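Local atomic coordinates of TCP pilus virulence regulatory protein (Vibrio cholerae, PDB entry 4MLO), a protein that binds palmitoleic acid and probably activates transcription of virulence genes as a DNA-binding regulator of the AraC family. Residues S252-F255 and K256-N260; I220-S223 and Y224-S227; R214-I217 and N218-R221. All blocks are in the same frame, centred on the assembly; numbering follows the deposited sequence. Where two conformers were deposited one is given.

Contact 1. Residues S252-F255 and K256-N260; sequences STVF and KSTMN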
loop_
_atom_site.group_PDB
_atom_site.type_symbol
_atom_site.label_atom_id
_atom_site.label_comp_id
_atom_site.label_asym_id
_atom_site.label_seq_id
_atom_site.Cartn_x
_atom_site.Cartn_y
_atom_site.Cartn_z
ATOM N N SER A 252 10.875 14.004 -10.596
ATOM C CA SER A 252 9.589 14.462 -11.129
ATOM C C SER A 252 9.074 13.534 -12.209
ATOM O O SER A 252 7.872 13.232 -12.260
ATOM C CB SER A 252 9.721 15.880 -11.703
ATOM O OG SER A 252 10.176 16.776 -10.715
ATOM N N THR A 253 9.962 13.079 -13.090
ATOM C CA THR A 253 9.562 12.211 -14.197
ATOM C C THR A 253 9.015 10.865 -13.697
ATOM O O THR A 253 7.945 10.390 -14.120
ATOM C CB THR A 253 10.758 11.999 -15.128
ATOM O OG1 THR A 253 11.212 13.252 -15.669
ATOM C CG2 THR A 253 10.333 11.150 -16.280
ATOM N N VAL A 254 9.743 10.228 -12.778
ATOM C CA VAL A 254 9.264 8.979 -12.198
ATOM C C VAL A 254 7.973 9.180 -11.386
ATOM O O VAL A 254 7.084 8.330 -11.421
ATOM C CB VAL A 254 10.381 8.342 -11.342
ATOM C CG1 VAL A 254 9.878 7.055 -10.709
ATOM C CG2 VAL A 254 11.611 8.083 -12.213
ATOM N N PHE A 255 7.855 10.293 -10.630
ATOM C CA PHE A 255 6.667 10.545 -9.821
ATOM C C PHE A 255 5.446 10.691 -10.726
ATOM O O PHE A 255 4.396 10.086 -10.472
ATOM C CB PHE A 255 6.891 11.781 -8.958
ATOM C CG PHE A 255 5.870 11.963 -7.867
ATOM C CD1 PHE A 255 4.640 12.525 -8.147
ATOM C CD2 PHE A 255 6.097 11.522 -6.591
ATOM C CE1 PHE A 255 3.698 12.680 -7.168
ATOM C CE2 PHE A 255 5.136 11.667 -5.594
ATOM C CZ PHE A 255 3.923 12.244 -5.902
ATOM N N LYS A 256 5.606 11.460 -11.807
ATOM C CA LYS A 256 4.533 11.647 -12.784
ATOM C C LYS A 256 4.099 10.327 -13.414
ATOM O O LYS A 256 2.908 10.094 -13.608
ATOM C CB LYS A 256 4.996 12.634 -13.864
ATOM C CG LYS A 256 5.018 14.054 -13.410
ATOM C CD LYS A 256 5.811 14.931 -14.393
ATOM C CE LYS A 256 5.843 16.362 -13.928
ATOM N NZ LYS A 256 6.467 17.248 -14.957
ATOM N N SER A 257 5.050 9.459 -13.772
ATOM C CA SER A 257 4.731 8.151 -14.348
ATOM C C SER A 257 3.965 7.275 -13.358
ATOM O O SER A 257 3.050 6.537 -13.728
ATOM C CB SER A 257 6.034 7.472 -14.778
ATOM O OG SER A 257 5.859 6.124 -15.209
ATOM N N THR A 258 4.342 7.352 -12.064
ATOM C CA THR A 258 3.792 6.480 -11.035
ATOM C C THR A 258 2.418 6.942 -10.548
ATOM O O THR A 258 1.496 6.114 -10.388
ATOM C CB THR A 258 4.794 6.405 -9.870
ATOM O OG1 THR A 258 6.070 5.954 -10.363
ATOM C CG2 THR A 258 4.299 5.473 -8.766
ATOM N N MET A 259 2.273 8.246 -10.304
ATOM C CA MET A 259 1.092 8.825 -9.694
ATOM C C MET A 259 0.189 9.563 -10.682
ATOM O O MET A 259 -0.920 9.957 -10.304
ATOM C CB MET A 259 1.523 9.781 -8.595
ATOM C CG MET A 259 2.411 9.141 -7.529
ATOM S SD MET A 259 1.485 8.015 -6.465
ATOM C CE MET A 259 0.565 9.073 -5.426
ATOM N N ASN A 260 0.647 9.762 -11.918
ATOM C CA ASN A 260 -0.062 10.513 -12.962
ATOM C C ASN A 260 -0.348 11.966 -12.576
ATOM O O ASN A 260 -1.262 12.592 -13.139
ATOM C CB ASN A 260 -1.353 9.799 -13.324
ATOM C CG ASN A 260 -1.798 10.067 -14.733
ATOM O OD1 ASN A 260 -1.030 9.932 -15.720
ATOM N ND2 ASN A 260 -3.080 10.415 -14.854
HETATM O O HOH W 1 9.292 15.982 -15.143
#
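F255 and M259, one helical turn apart, form the apolar part of this contact. M259 CG lies over one face of the phenyl ring, offset toward the rim and 3.9 Å from the ring centroid, a CH-pi approach through a methylene. The sulfur follows as a Met-aromatic contact at a slant, with SD 5.3 Å from the same centroid. Bends at chi2 and chi3 keep SD near the ring. P263 and Y266 of helix 263-271 also touch the ring.

Hydrogen bonds tie the same turn. M259 N donates to F255 O at 2.8 Å. V254 O is gripped twice by T258, by the backbone N at 3.0 Å and by OG1 at 2.8 Å, the two donors arriving from opposite faces of the carbonyl plane. T258 OG1 reaches back because it stands beside its own backbone N, with chi1 at -56°.

On the exposed side K256 runs extended along S252, its CG 3.2 Å from S252 O. A water accepts from K256 NZ at 3.1 Å and makes a weak bond to T253 OG1, whose main partner is S249 O.

At N260 the phi angle turns positive and the helix ends. Helix 248-259 is probably the recognition helix of an AraC-type helix-turn-helix, and M259 at its end lines the palmitoleic acid pocket.

Contact 2. Residues I220-S223 and Y224-S227; sequences IRIS and YSIS
Y224 meets the preceding turn through its CB, which rests 3.4 Å from R221 O, while its ring leads away and lays neither face on a side chain of 220-223. With CG anti to the backbone N (chi1 -171°), the ring is carried off toward Q242 and S243, at the end of helix 236-242 and just beyond it. The other flat group, the R221 guanidinium, is likewise turned from 224-227: its NE is hydrogen-bonded to I182 O and its side chain touches F245. Both planar groups make their contacts with other parts of the chain.

The segments form about two turns of regular alpha-helix in helix 213-230, probably the long helix that joins the two helix-turn-helix motifs of an AraC-type domain. Its backbone bonds run from i+4 to i, as from Y224 N to I220 O and from S225 N to R221 O.

Along the buried side I222 and I226 slant across one another, with CG2 of I222 3.9 Å from CD1 of I226. I226 CG1 also packs 3.4 Å from I222 O. Helix 248-259 covers this side, and the I226 side chain comes within about 4 Å of the bound palmitoleic acid. In one of its two conformers the S223 hydroxyl is hydrogen-bonded to Y26 O.

Two carbonyls take more than one partner. S223 O accepts from S227 N at 3.0 Å and from a water at 2.9 Å that also bonds S227 OG. I222 O receives I226 N at 2.9 Å and, on a much more bent approach, the hydroxyl of S225, whose chi1 of 77° sets OG between its own N and carbonyl carbon, 2.7 Å from that oxygen, at a C=O...OG angle of 122°.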
loop_
_atom_site.group_PDB
_atom_site.type_symbol
_atom_site.label_atom_id
_atom_site.label_comp_id
_atom_site.label_asym_id
_atom_site.label_seq_id
_atom_site.Cartn_x
_atom_site.Cartn_y
_atom_site.Cartn_z
ATOM N N ILE A 220 10.290 1.983 -4.972
ATOM C CA ILE A 220 10.503 2.092 -3.531
ATOM C C ILE A 220 10.875 3.519 -3.151
ATOM O O ILE A 220 10.395 4.052 -2.130
ATOM C CB ILE A 220 11.568 1.077 -3.088
ATOM C CG1 ILE A 220 11.072 -0.354 -3.366
ATOM C CG2 ILE A 220 11.946 1.280 -1.585
ATOM C CD1 ILE A 220 12.171 -1.365 -3.198
ATOM N N ARG A 221 11.686 4.183 -3.987
ATOM C CA ARG A 221 12.063 5.578 -3.741
ATOM C C ARG A 221 10.869 6.523 -3.854
ATOM O O ARG A 221 10.780 7.479 -3.092
ATOM C CB ARG A 221 13.173 6.008 -4.689
ATOM C CG ARG A 221 14.524 5.333 -4.386
ATOM C CD ARG A 221 15.640 5.815 -5.321
ATOM N NE ARG A 221 16.941 5.334 -4.817
ATOM C CZ ARG A 221 18.016 5.096 -5.539
ATOM N NH1 ARG A 221 18.036 5.274 -6.844
ATOM N NH2 ARG A 221 19.111 4.633 -4.910
ATOM N N ILE A 222 9.923 6.262 -4.759
ATOM C CA ILE A 222 8.734 7.129 -4.811
ATOM C C ILE A 222 7.918 6.990 -3.538
ATOM O O ILE A 222 7.388 7.973 -2.993
ATOM C CB ILE A 222 7.884 6.814 -6.060
ATOM C CG1 ILE A 222 8.561 7.287 -7.360
ATOM C CG2 ILE A 222 6.451 7.441 -5.979
ATOM C CD1 ILE A 222 8.871 8.780 -7.448
ATOM N N SER A 223 7.749 5.772 -3.062
ATOM C CA SER A 223 6.957 5.619 -1.860
ATOM C C SER A 223 7.666 6.237 -0.657
ATOM O O SER A 223 7.004 6.781 0.227
ATOM C CB SER A 223 6.608 4.150 -1.686
ATOM O OG SER A 223 5.716 3.777 -2.738
ATOM N N TYR A 224 9.004 6.249 -0.648
ATOM C CA TYR A 224 9.738 6.994 0.367
ATOM C C TYR A 224 9.444 8.492 0.276
ATOM O O TYR A 224 9.187 9.150 1.299
ATOM C CB TYR A 224 11.231 6.669 0.215
ATOM C CG TYR A 224 12.148 7.168 1.300
ATOM C CD1 TYR A 224 12.682 8.419 1.251
ATOM C CD2 TYR A 224 12.575 6.310 2.313
ATOM C CE1 TYR A 224 13.565 8.878 2.236
ATOM C CE2 TYR A 224 13.454 6.773 3.306
ATOM C CZ TYR A 224 13.915 8.077 3.251
ATOM O OH TYR A 224 14.803 8.582 4.203
ATOM N N SER A 225 9.426 9.047 -0.942
ATOM C CA SER A 225 9.134 10.475 -1.095
ATOM C C SER A 225 7.718 10.808 -0.610
ATOM O O SER A 225 7.482 11.900 -0.069
ATOM C CB SER A 225 9.325 10.906 -2.557
ATOM O OG SER A 225 8.270 10.533 -3.440
ATOM N N ILE A 226 6.771 9.916 -0.871
ATOM C CA ILE A 226 5.397 10.109 -0.420
ATOM C C ILE A 226 5.368 10.136 1.097
ATOM O O ILE A 226 4.781 11.022 1.709
ATOM C CB ILE A 226 4.488 9.021 -1.021
ATOM C CG1 ILE A 226 4.264 9.329 -2.492
ATOM C CG2 ILE A 226 3.155 8.982 -0.333
ATOM C CD1 ILE A 226 3.711 8.163 -3.259
ATOM N N SER A 227 6.077 9.188 1.730
ATOM C CA SER A 227 6.194 9.197 3.185
ATOM C C SER A 227 6.768 10.503 3.701
ATOM O O SER A 227 6.279 11.031 4.706
ATOM C CB SER A 227 7.057 8.027 3.646
ATOM O OG SER A 227 6.391 6.807 3.422
HETATM O O HOH W 2 4.566 5.870 1.409
#

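Contact 3. Residues R214-I217 and N218-R221; sequences RELI and NSIR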
loop_
_atom_site.group_PDB
_atom_site.type_symbol
_atom_site.label_atom_id
_atom_site.label_comp_id
_atom_site.label_asym_id
_atom_site.label_seq_id
_atom_site.Cartn_x
_atom_site.Cartn_y
_atom_site.Cartn_z
ATOM N N ARG A 214 15.663 -1.457 -12.153
ATOM C CA ARG A 214 15.593 0.003 -12.053
ATOM C C ARG A 214 14.194 0.455 -11.671
ATOM O O ARG A 214 14.040 1.398 -10.879
ATOM C CB ARG A 214 15.995 0.655 -13.374
ATOM C CG ARG A 214 15.864 2.174 -13.324
ATOM C CD ARG A 214 16.355 2.893 -14.574
ATOM N NE ARG A 214 15.761 2.422 -15.822
ATOM C CZ ARG A 214 14.548 2.747 -16.265
ATOM N NH1 ARG A 214 13.736 3.519 -15.542
ATOM N NH2 ARG A 214 14.125 2.262 -17.424
ATOM N N GLU A 215 13.167 -0.170 -12.251
ATOM C CA GLU A 215 11.781 0.160 -11.931
ATOM C C GLU A 215 11.453 -0.177 -10.481
ATOM O O GLU A 215 10.721 0.558 -9.814
ATOM C CB GLU A 215 10.811 -0.565 -12.887
ATOM C CG GLU A 215 11.077 -0.306 -14.380
ATOM C CD GLU A 215 10.241 -1.173 -15.327
ATOM O OE1 GLU A 215 10.290 -2.420 -15.284
ATOM O OE2 GLU A 215 9.536 -0.592 -16.177
ATOM N N LEU A 216 11.988 -1.300 -9.966
ATOM C CA LEU A 216 11.769 -1.610 -8.563
ATOM C C LEU A 216 12.377 -0.551 -7.653
ATOM O O LEU A 216 11.723 -0.080 -6.714
ATOM C CB LEU A 216 12.379 -2.962 -8.218
ATOM C CG LEU A 216 12.293 -3.294 -6.726
ATOM C CD1 LEU A 216 10.844 -3.441 -6.303
ATOM C CD2 LEU A 216 13.087 -4.538 -6.394
ATOM N N ILE A 217 13.669 -0.221 -7.859
ATOM C CA ILE A 217 14.314 0.739 -6.961
ATOM C C ILE A 217 13.602 2.078 -7.029
ATOM O O ILE A 217 13.305 2.692 -6.000
ATOM C CB ILE A 217 15.806 0.893 -7.299
ATOM C CG1 ILE A 217 16.510 -0.478 -7.247
ATOM C CG2 ILE A 217 16.463 1.953 -6.379
ATOM C CD1 ILE A 217 16.486 -1.163 -5.888
ATOM N N ASN A 218 13.246 2.507 -8.230
ATOM C CA ASN A 218 12.555 3.781 -8.361
ATOM C C ASN A 218 11.194 3.760 -7.665
ATOM O O ASN A 218 10.793 4.752 -7.040
ATOM C CB ASN A 218 12.385 4.105 -9.836
ATOM C CG ASN A 218 13.646 4.669 -10.480
ATOM O OD1 ASN A 218 14.577 5.064 -9.813
ATOM N ND2 ASN A 218 13.639 4.726 -11.799
ATOM N N SER A 219 10.490 2.632 -7.726
ATOM C CA SER A 219 9.180 2.538 -7.085
ATOM C C SER A 219 9.297 2.644 -5.571
ATOM O O SER A 219 8.504 3.333 -4.933
ATOM C CB SER A 219 8.460 1.244 -7.509
ATOM O OG SER A 219 8.901 0.068 -6.833
ATOM N N ILE A 220 10.290 1.983 -4.972
ATOM C CA ILE A 220 10.503 2.092 -3.531
ATOM C C ILE A 220 10.875 3.519 -3.151
ATOM O O ILE A 220 10.395 4.052 -2.130
ATOM C CB ILE A 220 11.568 1.077 -3.088
ATOM C CG1 ILE A 220 11.072 -0.354 -3.366
ATOM C CG2 ILE A 220 11.946 1.280 -1.585
ATOM C CD1 ILE A 220 12.171 -1.365 -3.198
ATOM N N ARG A 221 11.686 4.183 -3.987
ATOM C CA ARG A 221 12.063 5.578 -3.741
ATOM C C ARG A 221 10.869 6.523 -3.854
ATOM O O ARG A 221 10.780 7.479 -3.092
ATOM C CB ARG A 221 13.173 6.008 -4.689
ATOM C CG ARG A 221 14.524 5.333 -4.386
ATOM C CD ARG A 221 15.640 5.815 -5.321
ATOM N NE ARG A 221 16.941 5.334 -4.817
ATOM C CZ ARG A 221 18.016 5.096 -5.539
ATOM N NH1 ARG A 221 18.036 5.274 -6.844
ATOM N NH2 ARG A 221 19.111 4.633 -4.910
#
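I217 sets its CG2 methyl over one face of the R221 guanidinium, above the middle of the group and 3.6 Å from CZ. Because CG2 stands anti to the I217 backbone N it points toward R221, whose extended chain from CG to NE brings the guanidinium under it. One turn back, R214 and N218 pass at a slant: N218 ND2 lies 3.7 Å from R214 CG and near the plane of that guanidinium, at its edge, with the amide and guanidinium planes 55° apart. L216 and I220 meet through their CD1 methyls at 4.0 Å. L216 O takes I220 N at 3.1 Å and, in one of the two S219 conformers, S219 OG at 2.8 Å.

In the second shell, R221 NE and NH2 both have hydrogen-bond partners outside the segments, which help hold the group's rotation, while Y250 OH, on helix 248-259, is hydrogen-bonded to N218 ND2. M171 and I174 of helix 170-180 touch L216, and V178 and W186 touch I217.

An aliphatic methyl against the face of a guanidinium costs it no polar partner, since its N-H groups point outward in the plane. R221 can therefore be both packed and hydrogen-bonded.

In the fold
Contacts 3, 2 and 1 follow one another along the chain. Contacts 3 and 2 are overlapping stretches of helix 213-230, with centres about 9 Å apart and I220 and R221 in common, whereas contact 1 closes helix 248-259, its centre about 11 Å from contact 2 and 12 Å from contact 3. The two helices pack directly: V254 CG1 lies 3.6 Å from I222 CG1. Further along, M259 SD is 3.9 Å from I226 CD1. Helix 213-230 thus backs the probable recognition helix. At the M259 and I226 end this packing borders the palmitoleic acid, which is consistent with coupling between ligand and DNA-binding region.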